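Local coordinates for DUF574 domain-containing protein (Thermobifida fusca, PDB 2QE6) that binds S-adenosylmethionine and is probably a methyltransferase, although the molecule it would methylate is not established, at residues I78-D83 with R151-S156; V107-I112 with P128-F133. The protein carries 1 engineered substitution. One frame throughout, in Å; residues are numbered along the deposited sequence.

Contact 1 of 2, residues I78-D83 with R151-S156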
# COMPACT_ATOMS: atom_id res chain seq x y z
N ILE A 78 9.64 15.38 1.10
CA ILE A 78 8.81 14.97 2.26
C ILE A 78 9.66 14.14 3.23
O ILE A 78 10.37 13.25 2.81
CB ILE A 78 7.61 14.14 1.82
CG1 ILE A 78 6.64 14.96 0.93
CG2 ILE A 78 6.90 13.50 3.04
CD1 ILE A 78 5.92 16.13 1.58
N SER A 79 9.57 14.45 4.53
CA SER A 79 10.36 13.76 5.55
C SER A 79 9.53 12.92 6.51
O SER A 79 10.09 12.34 7.40
CB SER A 79 11.22 14.76 6.34
OG SER A 79 12.08 15.41 5.45
N GLN A 80 8.21 12.79 6.26
CA GLN A 80 7.27 12.18 7.20
C GLN A 80 6.32 11.33 6.39
O GLN A 80 5.66 11.88 5.53
CB GLN A 80 6.39 13.22 7.92
CG GLN A 80 7.12 14.41 8.49
CD GLN A 80 6.28 15.26 9.43
OE1 GLN A 80 6.48 15.22 10.65
NE2 GLN A 80 5.38 16.06 8.88
N PHE A 81 6.28 10.02 6.65
CA PHE A 81 5.39 9.10 5.91
C PHE A 81 4.56 8.29 6.89
O PHE A 81 5.07 7.82 7.94
CB PHE A 81 6.19 8.12 5.01
CG PHE A 81 7.05 8.80 3.99
CD1 PHE A 81 8.21 9.44 4.35
CD2 PHE A 81 6.66 8.85 2.67
CE1 PHE A 81 8.99 10.09 3.40
CE2 PHE A 81 7.44 9.52 1.72
CZ PHE A 81 8.61 10.11 2.09
N LEU A 82 3.29 8.11 6.55
CA LEU A 82 2.39 7.20 7.24
C LEU A 82 1.94 6.15 6.24
O LEU A 82 1.25 6.44 5.27
CB LEU A 82 1.19 7.96 7.81
CG LEU A 82 0.16 7.14 8.60
CD1 LEU A 82 0.82 6.35 9.74
CD2 LEU A 82 -0.95 8.08 9.12
N ASP A 83 2.40 4.93 6.45
CA ASP A 83 2.25 3.87 5.47
C ASP A 83 1.19 2.91 5.99
O ASP A 83 1.45 2.03 6.85
CB ASP A 83 3.60 3.20 5.26
CG ASP A 83 3.61 2.14 4.12
OD1 ASP A 83 2.56 1.88 3.47
OD2 ASP A 83 4.72 1.54 3.91
N ARG A 151 4.33 10.98 18.19
CA ARG A 151 5.75 11.23 18.43
C ARG A 151 6.61 11.26 17.16
O ARG A 151 7.74 11.73 17.21
CB ARG A 151 6.32 10.22 19.43
CG ARG A 151 6.73 8.90 18.83
CD ARG A 151 7.03 7.83 19.91
NE ARG A 151 7.33 6.55 19.26
CZ ARG A 151 8.50 6.22 18.71
NH1 ARG A 151 9.54 7.06 18.74
NH2 ARG A 151 8.65 5.02 18.14
N MSE A 152 6.08 10.78 16.03
CA MSE A 152 6.86 10.68 14.78
C MSE A 152 6.47 11.68 13.70
O MSE A 152 7.32 12.12 12.94
CB MSE A 152 6.69 9.29 14.17
CG MSE A 152 7.33 8.19 14.98
SE MSE A 152 9.21 8.12 14.64
CE MSE A 152 9.18 6.19 14.62
N ILE A 153 5.19 11.99 13.61
CA ILE A 153 4.68 12.85 12.55
C ILE A 153 4.05 14.12 13.11
O ILE A 153 3.17 14.07 13.96
CB ILE A 153 3.65 12.09 11.69
CG1 ILE A 153 4.28 10.79 11.15
CG2 ILE A 153 3.13 12.97 10.57
CD1 ILE A 153 3.37 9.93 10.34
N ASP A 154 4.53 15.25 12.63
CA ASP A 154 3.96 16.56 12.93
C ASP A 154 3.08 16.92 11.75
O ASP A 154 3.59 17.23 10.68
CB ASP A 154 5.08 17.58 13.10
CG ASP A 154 4.57 18.98 13.32
OD1 ASP A 154 3.36 19.19 13.50
OD2 ASP A 154 5.42 19.88 13.30
N PHE A 155 1.76 16.82 11.92
CA PHE A 155 0.84 17.04 10.82
C PHE A 155 0.66 18.53 10.48
O PHE A 155 -0.01 18.86 9.51
CB PHE A 155 -0.51 16.36 11.07
CG PHE A 155 -0.50 14.88 10.83
CD1 PHE A 155 -0.40 14.36 9.54
CD2 PHE A 155 -0.59 14.00 11.90
CE1 PHE A 155 -0.39 13.00 9.33
CE2 PHE A 155 -0.59 12.63 11.69
CZ PHE A 155 -0.49 12.14 10.42
N SER A 156 1.30 19.42 11.23
CA SER A 156 1.36 20.82 10.85
C SER A 156 2.40 21.07 9.75
O SER A 156 2.47 22.18 9.21
CB SER A 156 1.64 21.72 12.06
OG SER A 156 3.01 21.71 12.44
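Gln80 NE2 is gripped by two backbone acceptors, Asp154 O and Pro158 O. The bond from NE2 to Asp154 O is 2.8 Å long, and the acceptor lies close to the plane of the amide. Beside it, Gln80 OE1 accepts the Asp154 N-H over 2.8 Å, nearly straight at 166°, with the donor above the carbonyl plane. The carboxamide thus reads both backbone polar groups of Asp154, which fixes its rotation. Gln80 reaches out with its chain extended beyond CG. An alanine here, lacking the carboxamide, would probably loosen the loop's hold on the strand, since both bonds to Asp154 and the one to Pro158 O go with it. Asp154 turns its carboxylate the other way: OD1 accepts from Ser156 N, which makes an Asx turn, and also from Ser156 OG. The end of the Ile153 side chain reaches the strand: CD1 touches Leu82 CB at 3.9 Å, while CG2 sits over the centre of the Phe155 ring. Leu82 CD2 meets that ring at its edge, 4.3 Å from CZ. The loop after helix 147-152 is so fastened to strand 80-84 before entering the neighbouring strand 160-163, within the Rossmann-like fold of S-adenosylmethionine-dependent methyltransferases.

Contact 2 of 2, residues V107-I112 with P128-F133. With SAM (S-adenosylmethionine), chain F.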
# COMPACT_ATOMS: atom_id res chain seq x y z
N VAL A 107 9.21 7.23 9.07
CA VAL A 107 8.13 6.40 8.53
C VAL A 107 7.47 5.65 9.68
O VAL A 107 8.16 5.08 10.55
CB VAL A 107 8.63 5.38 7.45
CG1 VAL A 107 7.48 4.56 6.89
CG2 VAL A 107 9.34 6.12 6.29
N VAL A 108 6.14 5.67 9.68
CA VAL A 108 5.34 4.93 10.63
C VAL A 108 4.50 3.96 9.82
O VAL A 108 3.72 4.38 8.98
CB VAL A 108 4.43 5.86 11.46
CG1 VAL A 108 3.45 5.02 12.33
CG2 VAL A 108 5.28 6.85 12.31
N TYR A 109 4.72 2.66 10.05
CA TYR A 109 3.97 1.64 9.35
C TYR A 109 2.78 1.16 10.19
O TYR A 109 2.89 1.01 11.40
CB TYR A 109 4.84 0.42 9.07
CG TYR A 109 6.05 0.57 8.18
CD1 TYR A 109 5.95 0.59 6.79
CD2 TYR A 109 7.33 0.58 8.72
CE1 TYR A 109 7.12 0.64 5.96
CE2 TYR A 109 8.47 0.63 7.91
CZ TYR A 109 8.36 0.66 6.53
OH TYR A 109 9.55 0.69 5.79
N VAL A 110 1.67 0.85 9.54
CA VAL A 110 0.47 0.38 10.23
C VAL A 110 -0.07 -0.80 9.44
O VAL A 110 -0.19 -0.72 8.22
CB VAL A 110 -0.61 1.50 10.29
CG1 VAL A 110 -1.87 1.03 11.03
CG2 VAL A 110 0.01 2.76 10.95
N ASP A 111 -0.33 -1.91 10.13
CA ASP A 111 -0.97 -3.06 9.51
C ASP A 111 -1.85 -3.77 10.52
O ASP A 111 -1.61 -3.72 11.69
CB ASP A 111 0.05 -4.02 8.88
CG ASP A 111 -0.57 -4.84 7.72
OD1 ASP A 111 -1.29 -5.82 7.97
OD2 ASP A 111 -0.32 -4.52 6.55
N ILE A 112 -2.88 -4.41 10.02
CA ILE A 112 -3.83 -5.16 10.86
C ILE A 112 -3.30 -6.56 11.22
O ILE A 112 -3.65 -7.11 12.24
CB ILE A 112 -5.22 -5.24 10.16
CG1 ILE A 112 -6.28 -5.85 11.09
CG2 ILE A 112 -5.13 -6.01 8.83
CD1 ILE A 112 -6.46 -5.09 12.38
N PRO A 128 15.52 4.86 15.11
CA PRO A 128 14.69 5.79 15.85
C PRO A 128 13.71 6.53 14.97
O PRO A 128 12.79 7.14 15.50
CB PRO A 128 15.70 6.77 16.45
CG PRO A 128 16.84 6.75 15.53
CD PRO A 128 16.90 5.36 14.96
N ASN A 129 13.90 6.51 13.65
CA ASN A 129 13.00 7.23 12.72
C ASN A 129 11.99 6.37 12.04
O ASN A 129 11.33 6.81 11.10
CB ASN A 129 13.79 7.96 11.65
CG ASN A 129 14.69 9.04 12.26
OD1 ASN A 129 15.63 9.49 11.62
ND2 ASN A 129 14.43 9.42 13.50
N THR A 130 11.85 5.13 12.51
CA THR A 130 10.90 4.22 11.88
C THR A 130 10.18 3.45 12.97
O THR A 130 10.79 3.00 13.93
CB THR A 130 11.63 3.27 10.90
OG1 THR A 130 12.48 4.03 10.03
CG2 THR A 130 10.66 2.50 10.06
N ALA A 131 8.86 3.36 12.87
CA ALA A 131 8.05 2.71 13.89
C ALA A 131 6.99 1.88 13.17
O ALA A 131 6.72 2.13 12.00
CB ALA A 131 7.38 3.75 14.79
N VAL A 132 6.45 0.87 13.86
CA VAL A 132 5.43 -0.02 13.32
C VAL A 132 4.37 -0.30 14.38
O VAL A 132 4.69 -0.43 15.54
CB VAL A 132 6.03 -1.35 12.77
CG1 VAL A 132 6.72 -2.15 13.85
CG2 VAL A 132 4.94 -2.20 12.05
N PHE A 133 3.11 -0.37 13.99
CA PHE A 133 2.10 -0.84 14.93
C PHE A 133 0.90 -1.47 14.25
O PHE A 133 0.67 -1.30 13.04
CB PHE A 133 1.71 0.25 15.95
CG PHE A 133 0.94 1.42 15.37
CD1 PHE A 133 1.61 2.53 14.85
CD2 PHE A 133 -0.46 1.44 15.41
CE1 PHE A 133 0.89 3.64 14.35
CE2 PHE A 133 -1.18 2.54 14.94
CZ PHE A 133 -0.51 3.63 14.40
N SAM F . 1.02 -1.68 1.10
CA SAM F . 1.79 -2.92 0.70
C SAM F . 2.11 -2.86 -0.78
O SAM F . 3.09 -3.45 -1.23
OXT SAM F . 1.36 -2.24 -1.55
CB SAM F . 1.08 -4.27 0.94
CG SAM F . -0.21 -4.50 0.13
SD SAM F . -1.16 -6.00 0.57
CE SAM F . -0.03 -6.58 1.86
C5' SAM F . -2.35 -5.17 1.63
C4' SAM F . -2.04 -4.88 3.11
O4' SAM F . -3.05 -4.02 3.65
C3' SAM F . -2.04 -6.13 4.00
O3' SAM F . -0.85 -6.21 4.76
C2' SAM F . -3.27 -6.03 4.89
O2' SAM F . -3.17 -6.72 6.14
C1' SAM F . -3.41 -4.51 4.95
N9 SAM F . -4.78 -4.14 5.28
C8 SAM F . -5.96 -4.37 4.56
N7 SAM F . -7.00 -3.83 5.25
C5 SAM F . -6.49 -3.25 6.38
C6 SAM F . -7.11 -2.54 7.42
N6 SAM F . -8.46 -2.37 7.41
N1 SAM F . -6.30 -2.06 8.44
C2 SAM F . -4.91 -2.26 8.44
N3 SAM F . -4.30 -2.97 7.42
C4 SAM F . -5.10 -3.44 6.40
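Strands 107-111 and 130-133 run parallel, and five backbone hydrogen bonds join them. The N-H groups of Val107, Tyr109 and Asp111 go to Asn129 O, Ala131 O and Phe133 O. Val107 O and Tyr109 O accept from Ala131 N and Phe133 N. The Tyr109 N to Ala131 O bond is the shortest and straightest, 2.8 Å at 173°. Val108 and Val110 turn their backbone polar groups to the other side, with partners that include Phe81, Asp83 and Ser86.

Three side-chain polar ends have partners. Tyr109 OH bonds to His95 ND1, and Thr130 OG1 to Asp127 OD2. Asp111, at the strand end, takes both ribose hydroxyls of S-adenosylmethionine: O2' donates to OD1 at 2.8 Å and O3' to OD2 at 2.5 Å. Gly87 N also bonds to OD2 and Asp113 N to OD1, so each oxygen has two donors; these probably favour the charged carboxylate. An acidic residue here is a hallmark of class I methyltransferases.

Phe133 CG lies between the backbone N and the carbonyl carbon (chi1 69°), and the ring reaches over the neighbouring strand. Val110 CG2 lies over one face of its ring, 4.0 Å from the centroid, in a CH-pi contact. Val108 CG1 meets the ring edge, 3.5 Å from CE1. On the opposite face of the sheet, the Tyr109 and Thr130 side chains cross obliquely, with Tyr109 CE2 3.6 Å from Thr130 CG2.

The pair closes the beta-alpha-beta unit with helix 114-124. Helix 147-152 packs on the Val108 and Phe133 face, helix 94-101 on the Tyr109 and Thr130 face, and strand 80-84 borders strand 106-111.

Contacts 1 and 2 share one sheet, with their centres 11 Å apart. Asp83 N lies 2.9 Å from Val108 O, and Asp83 O 2.9 Å from Val110 N; both are probable hydrogen bonds. Strands 80-84, 106-111 and 130-134 thus lie side by side, with 130-134 outermost within the chain. A second link comes from Met152 of contact 1, whose CE presses against Ala131 CB of contact 2 at 3.0 Å, a tight approach. The relation to the cofactor differs. Contact 2 binds it directly. Contact 1 stands behind, the Leu82 side chain being about 10 Å from S-adenosylmethionine and about 8 Å from that of Val137, another cofactor-binding residue.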